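Chorismatase (Streptomyces hygroscopicus, PDB 4BPS) hydrolyses chorismate to pyruvate and a dihydroxycyclohexadiene carboxylic acid, a step in making the immunosuppressive polyketides FK506 and FK520. Local coordinates at residues 99-105 / 189-195; 107-111 / 147-151. One frame throughout, in Å; residues are numbered along the deposited sequence. Where two conformers were deposited one is given.

Contact 1. Residues 99-105 / 189-195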
# COMPACT_ATOMS: atom_id res chain seq x y z
N LEU A 99 -7.51 -10.75 -7.83
CA LEU A 99 -8.16 -9.55 -8.38
C LEU A 99 -7.29 -8.33 -8.04
O LEU A 99 -6.78 -8.21 -6.92
CB LEU A 99 -9.53 -9.39 -7.71
CG LEU A 99 -10.37 -8.14 -7.95
CD1 LEU A 99 -10.82 -8.12 -9.37
CD2 LEU A 99 -11.59 -8.08 -6.98
N PHE A 100 -7.14 -7.42 -9.01
CA PHE A 100 -6.48 -6.13 -8.83
C PHE A 100 -7.49 -5.04 -9.17
O PHE A 100 -8.13 -5.13 -10.21
CB PHE A 100 -5.27 -6.02 -9.76
CG PHE A 100 -4.56 -4.70 -9.70
CD1 PHE A 100 -3.65 -4.43 -8.71
CD2 PHE A 100 -4.78 -3.73 -10.66
CE1 PHE A 100 -2.97 -3.21 -8.67
CE2 PHE A 100 -4.10 -2.51 -10.61
CZ PHE A 100 -3.21 -2.26 -9.61
N GLY A 101 -7.60 -4.02 -8.33
CA GLY A 101 -8.50 -2.90 -8.61
C GLY A 101 -7.90 -1.57 -8.23
O GLY A 101 -7.03 -1.46 -7.35
N VAL A 102 -8.41 -0.52 -8.89
CA VAL A 102 -7.99 0.84 -8.67
C VAL A 102 -9.20 1.75 -8.76
O VAL A 102 -10.02 1.58 -9.66
CB VAL A 102 -7.02 1.23 -9.85
CG1 VAL A 102 -6.53 2.66 -9.71
CG2 VAL A 102 -5.86 0.25 -10.02
N VAL A 103 -9.31 2.72 -7.86
CA VAL A 103 -10.45 3.62 -7.83
C VAL A 103 -10.01 4.92 -7.16
O VAL A 103 -9.11 4.91 -6.32
CB VAL A 103 -11.64 2.98 -7.07
CG1 VAL A 103 -11.26 2.57 -5.64
CG2 VAL A 103 -12.87 3.87 -7.07
N ARG A 104 -10.60 6.05 -7.53
CA ARG A 104 -10.24 7.30 -6.89
C ARG A 104 -11.43 8.23 -6.74
O ARG A 104 -12.45 8.06 -7.42
CB ARG A 104 -9.06 7.96 -7.63
CG ARG A 104 -9.38 8.47 -9.02
CD ARG A 104 -8.14 8.79 -9.84
NE ARG A 104 -7.36 9.83 -9.18
CZ ARG A 104 -6.03 9.87 -9.12
NH1 ARG A 104 -5.28 9.00 -9.78
NH2 ARG A 104 -5.45 10.84 -8.42
N THR A 105 -11.27 9.21 -5.86
CA THR A 105 -12.26 10.25 -5.65
C THR A 105 -11.56 11.60 -5.72
O THR A 105 -10.41 11.73 -5.34
CB THR A 105 -13.01 10.03 -4.33
OG1 THR A 105 -14.09 10.96 -4.25
CG2 THR A 105 -12.09 10.22 -3.11
N ILE A 189 -8.11 11.29 -3.45
CA ILE A 189 -7.70 10.05 -2.79
C ILE A 189 -7.83 8.90 -3.78
O ILE A 189 -8.89 8.69 -4.35
CB ILE A 189 -8.51 9.78 -1.52
CG1 ILE A 189 -8.32 10.93 -0.51
CG2 ILE A 189 -8.09 8.44 -0.90
CD1 ILE A 189 -9.02 10.76 0.81
N THR A 190 -6.73 8.16 -3.94
CA THR A 190 -6.67 7.00 -4.82
C THR A 190 -6.45 5.75 -3.96
O THR A 190 -5.56 5.74 -3.10
CB THR A 190 -5.53 7.14 -5.83
OG1 THR A 190 -5.69 8.34 -6.58
CG2 THR A 190 -5.46 5.97 -6.80
N CYS A 191 -7.24 4.72 -4.23
CA CYS A 191 -7.14 3.43 -3.56
C CYS A 191 -6.80 2.34 -4.57
O CYS A 191 -7.44 2.22 -5.63
CB CYS A 191 -8.45 3.10 -2.85
SG CYS A 191 -8.51 1.46 -2.05
N VAL A 192 -5.77 1.56 -4.24
CA VAL A 192 -5.36 0.41 -5.04
C VAL A 192 -5.50 -0.81 -4.15
O VAL A 192 -5.18 -0.73 -2.97
CB VAL A 192 -3.88 0.58 -5.49
CG1 VAL A 192 -3.42 -0.58 -6.36
CG2 VAL A 192 -3.67 1.91 -6.18
N PHE A 193 -5.93 -1.95 -4.70
CA PHE A 193 -6.04 -3.13 -3.86
C PHE A 193 -5.82 -4.42 -4.64
O PHE A 193 -6.06 -4.49 -5.87
CB PHE A 193 -7.40 -3.20 -3.12
CG PHE A 193 -8.57 -3.32 -4.05
CD1 PHE A 193 -9.15 -2.19 -4.61
CD2 PHE A 193 -9.10 -4.58 -4.36
CE1 PHE A 193 -10.23 -2.30 -5.48
CE2 PHE A 193 -10.18 -4.69 -5.21
CZ PHE A 193 -10.74 -3.55 -5.78
N LEU A 194 -5.34 -5.42 -3.90
CA LEU A 194 -5.27 -6.80 -4.36
C LEU A 194 -6.19 -7.64 -3.47
O LEU A 194 -6.29 -7.39 -2.27
CB LEU A 194 -3.85 -7.33 -4.19
CG LEU A 194 -2.83 -6.81 -5.19
CD1 LEU A 194 -1.41 -7.06 -4.67
CD2 LEU A 194 -3.01 -7.47 -6.56
N ALA A 195 -6.85 -8.63 -4.07
CA ALA A 195 -7.74 -9.52 -3.33
C ALA A 195 -7.63 -10.93 -3.91
O ALA A 195 -7.18 -11.13 -5.05
CB ALA A 195 -9.18 -9.04 -3.41

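Contact 2. Residues 107-111 / 147-151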
# COMPACT_ATOMS: atom_id res chain seq x y z
N GLU A 107 -10.16 15.58 -5.75
CA GLU A 107 -9.74 16.64 -4.86
C GLU A 107 -10.97 17.38 -4.33
O GLU A 107 -11.86 17.74 -5.11
CB GLU A 107 -8.81 17.58 -5.63
CG GLU A 107 -8.16 18.62 -4.74
CD GLU A 107 -7.05 18.07 -3.86
OE1 GLU A 107 -6.51 16.98 -4.15
OE2 GLU A 107 -6.72 18.76 -2.86
N SER A 108 -11.02 17.61 -3.02
CA SER A 108 -12.24 18.12 -2.41
C SER A 108 -11.93 18.79 -1.09
O SER A 108 -10.85 18.60 -0.52
CB SER A 108 -13.18 16.94 -2.17
OG SER A 108 -14.41 17.37 -1.63
N GLY A 109 -12.90 19.55 -0.58
CA GLY A 109 -12.80 20.12 0.75
C GLY A 109 -13.10 19.13 1.86
O GLY A 109 -12.81 19.42 3.01
N ARG A 110 -13.64 17.96 1.52
CA ARG A 110 -14.14 16.99 2.50
C ARG A 110 -13.96 15.60 1.91
O ARG A 110 -14.25 15.42 0.72
CB ARG A 110 -15.66 17.23 2.78
CG ARG A 110 -16.02 18.62 3.31
CD ARG A 110 -17.49 18.72 3.73
NE ARG A 110 -17.88 20.04 4.25
CZ ARG A 110 -18.46 21.01 3.53
NH1 ARG A 110 -18.77 22.16 4.11
NH2 ARG A 110 -18.74 20.85 2.24
N TYR A 111 -13.56 14.61 2.71
CA TYR A 111 -13.29 13.28 2.16
C TYR A 111 -13.97 12.13 2.88
O TYR A 111 -14.03 11.04 2.29
CB TYR A 111 -11.79 13.00 2.15
CG TYR A 111 -11.01 13.84 1.19
CD1 TYR A 111 -11.13 13.63 -0.19
CD2 TYR A 111 -10.16 14.84 1.64
CE1 TYR A 111 -10.42 14.38 -1.08
CE2 TYR A 111 -9.43 15.61 0.73
CZ TYR A 111 -9.57 15.36 -0.63
OH TYR A 111 -8.86 16.09 -1.57
N THR A 147 -5.39 20.74 6.35
CA THR A 147 -6.65 20.81 7.07
C THR A 147 -7.80 20.92 6.07
O THR A 147 -7.75 21.76 5.17
CB THR A 147 -6.65 22.02 8.00
OG1 THR A 147 -5.48 21.97 8.82
CG2 THR A 147 -7.87 22.04 8.87
N ASN A 148 -8.82 20.07 6.21
CA ASN A 148 -9.93 20.10 5.27
C ASN A 148 -10.88 21.29 5.54
O ASN A 148 -10.63 22.10 6.44
CB ASN A 148 -10.66 18.74 5.25
CG ASN A 148 -11.56 18.52 6.44
OD1 ASN A 148 -11.77 19.40 7.26
ND2 ASN A 148 -12.15 17.34 6.51
N ALA A 149 -11.93 21.41 4.72
CA ALA A 149 -12.83 22.56 4.83
C ALA A 149 -13.61 22.55 6.14
O ALA A 149 -14.09 23.60 6.57
CB ALA A 149 -13.80 22.57 3.67
N ASP A 150 -13.73 21.39 6.76
CA ASP A 150 -14.42 21.24 8.02
C ASP A 150 -13.51 21.45 9.23
O ASP A 150 -13.97 21.32 10.36
CB ASP A 150 -15.12 19.89 8.06
CG ASP A 150 -16.18 19.75 6.98
OD1 ASP A 150 -16.59 20.78 6.40
OD2 ASP A 150 -16.62 18.61 6.73
N GLY A 151 -12.24 21.78 8.99
CA GLY A 151 -11.31 22.03 10.08
C GLY A 151 -10.56 20.82 10.62
O GLY A 151 -9.92 20.95 11.67

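Contact 1. Residues 99-105 / 189-195
Strands 99-105 and 189-195 are antiparallel neighbours inside a six-stranded mixed sheet, joined from Leu-99 opposite Ala-195 to Thr-105 opposite Ile-189. Four pairs of backbone hydrogen bonds form the ladder; the straightest runs from Cys-191 N to Val-103 O (2.8 Å, 173° at the hydrogen). On one face the Phe-193 ring leans across the ladder onto Gly-101, whose CA sits 3.9 Å from the ring centroid in a CH-pi contact over the face. Phe-193 CG stands between the backbone N and the carbonyl carbon (chi1 64°), which swings the ring over the neighbouring strand, where a CB on Gly-101 would clash with Phe-193 CZ. Leu-99 CD2 meets the edge of the same ring at CE2, 4.1 Å away. An alanine in place of Phe-193 is likely to leave the Gly-101 backbone and Leu-99 CD2 without their aromatic cover. In this YjgF-type fold helix 112-129 packs on the same face, touching Val-103 and Cys-191 through Leu-118. The other face carries Phe-100, which holds Leu-194 CD2 at its ring edge (3.8 Å from CD1) and approaches Val-192 CG1 to 3.5 Å from CE1. Farther along, Thr-190 OG1 lies above the Arg-104 guanidinium plane, 3.0 Å from CZ, where no N-H points well enough for a hydrogen bond. NH1 is bonded to Ala-61 O and Thr-60 OG1, NH2 to Gly-187 O.

Contact 2. Residues 107-111 / 147-151
Gly-109 and Ala-149 bring two irregular backbones together with CA atoms 4.8 Å apart, and Ala-149 N donates to Gly-109 O at 2.8 Å in the carbonyl plane. The acceptor belongs to the loop 107-111, the donor to a type I beta turn running from Asn-148 to Gly-151. Around that carbonyl oxygen the packing is close: Asn-148 CB lies 3.2 Å from Gly-109 O and Ala-149 CB 3.4 Å from it. A side chain on Gly-109 would itself press on the Ala-149 methyl. Beyond this backbone bond the two loops are joined by a salt bridge at the surface, seen in the conformer given of Asp-150, which was modelled in two. Arg-110 reaches across with its chain extended from CG to NE, while Asp-150 CG stands anti to its carbonyl carbon (chi1 -63°), placing the carboxylate beside the backbone N. The side chains cross at about a right angle. The one hydrogen bond runs from Arg-110 NE to the syn side of Asp-150 OD1 at 2.6 Å, 15° out of the carboxylate plane; Asp-150 OD2 is nearby, 3.1 Å from NE. The guanidinium and carboxylate planes are 40° apart. Asn-148 OD1 also takes a weak bond from Asp-150 N and one from Leu-152 N, just past the turn. Ser-108 N, in the other loop, donates to Tyr-111 OH, closing 107-111 back on itself. Tyr-111 is the N-cap residue of helix 112-129, and Asp-157 of helix 154-169 accepts bonds from both Tyr-111 N and Asn-148 ND2, thereby joining the loop after strand 98-105 to the loop after strand 133-142.

How the contacts relate
Along the chain the order is 99-105, 107-111, 147-151 and 189-195, so both halves of contact 2 fall between the two strands of contact 1. The centres lie 21 Å apart, contact 1 buried in the six-stranded sheet and contact 2 at the surface. Strand 98-105 leads directly into the first loop of contact 2, and thence into helix 112-129, which covers one face of the sheet. The two sites touch where Ile-189 CD1 packs on Tyr-111 CG at 3.7 Å. Contact 1 joins two central strands of the sheet, while contact 2 joins the approaches to two helices, the second of which, 154-169, carries the substrate-binding Tyr-155 and Arg-162.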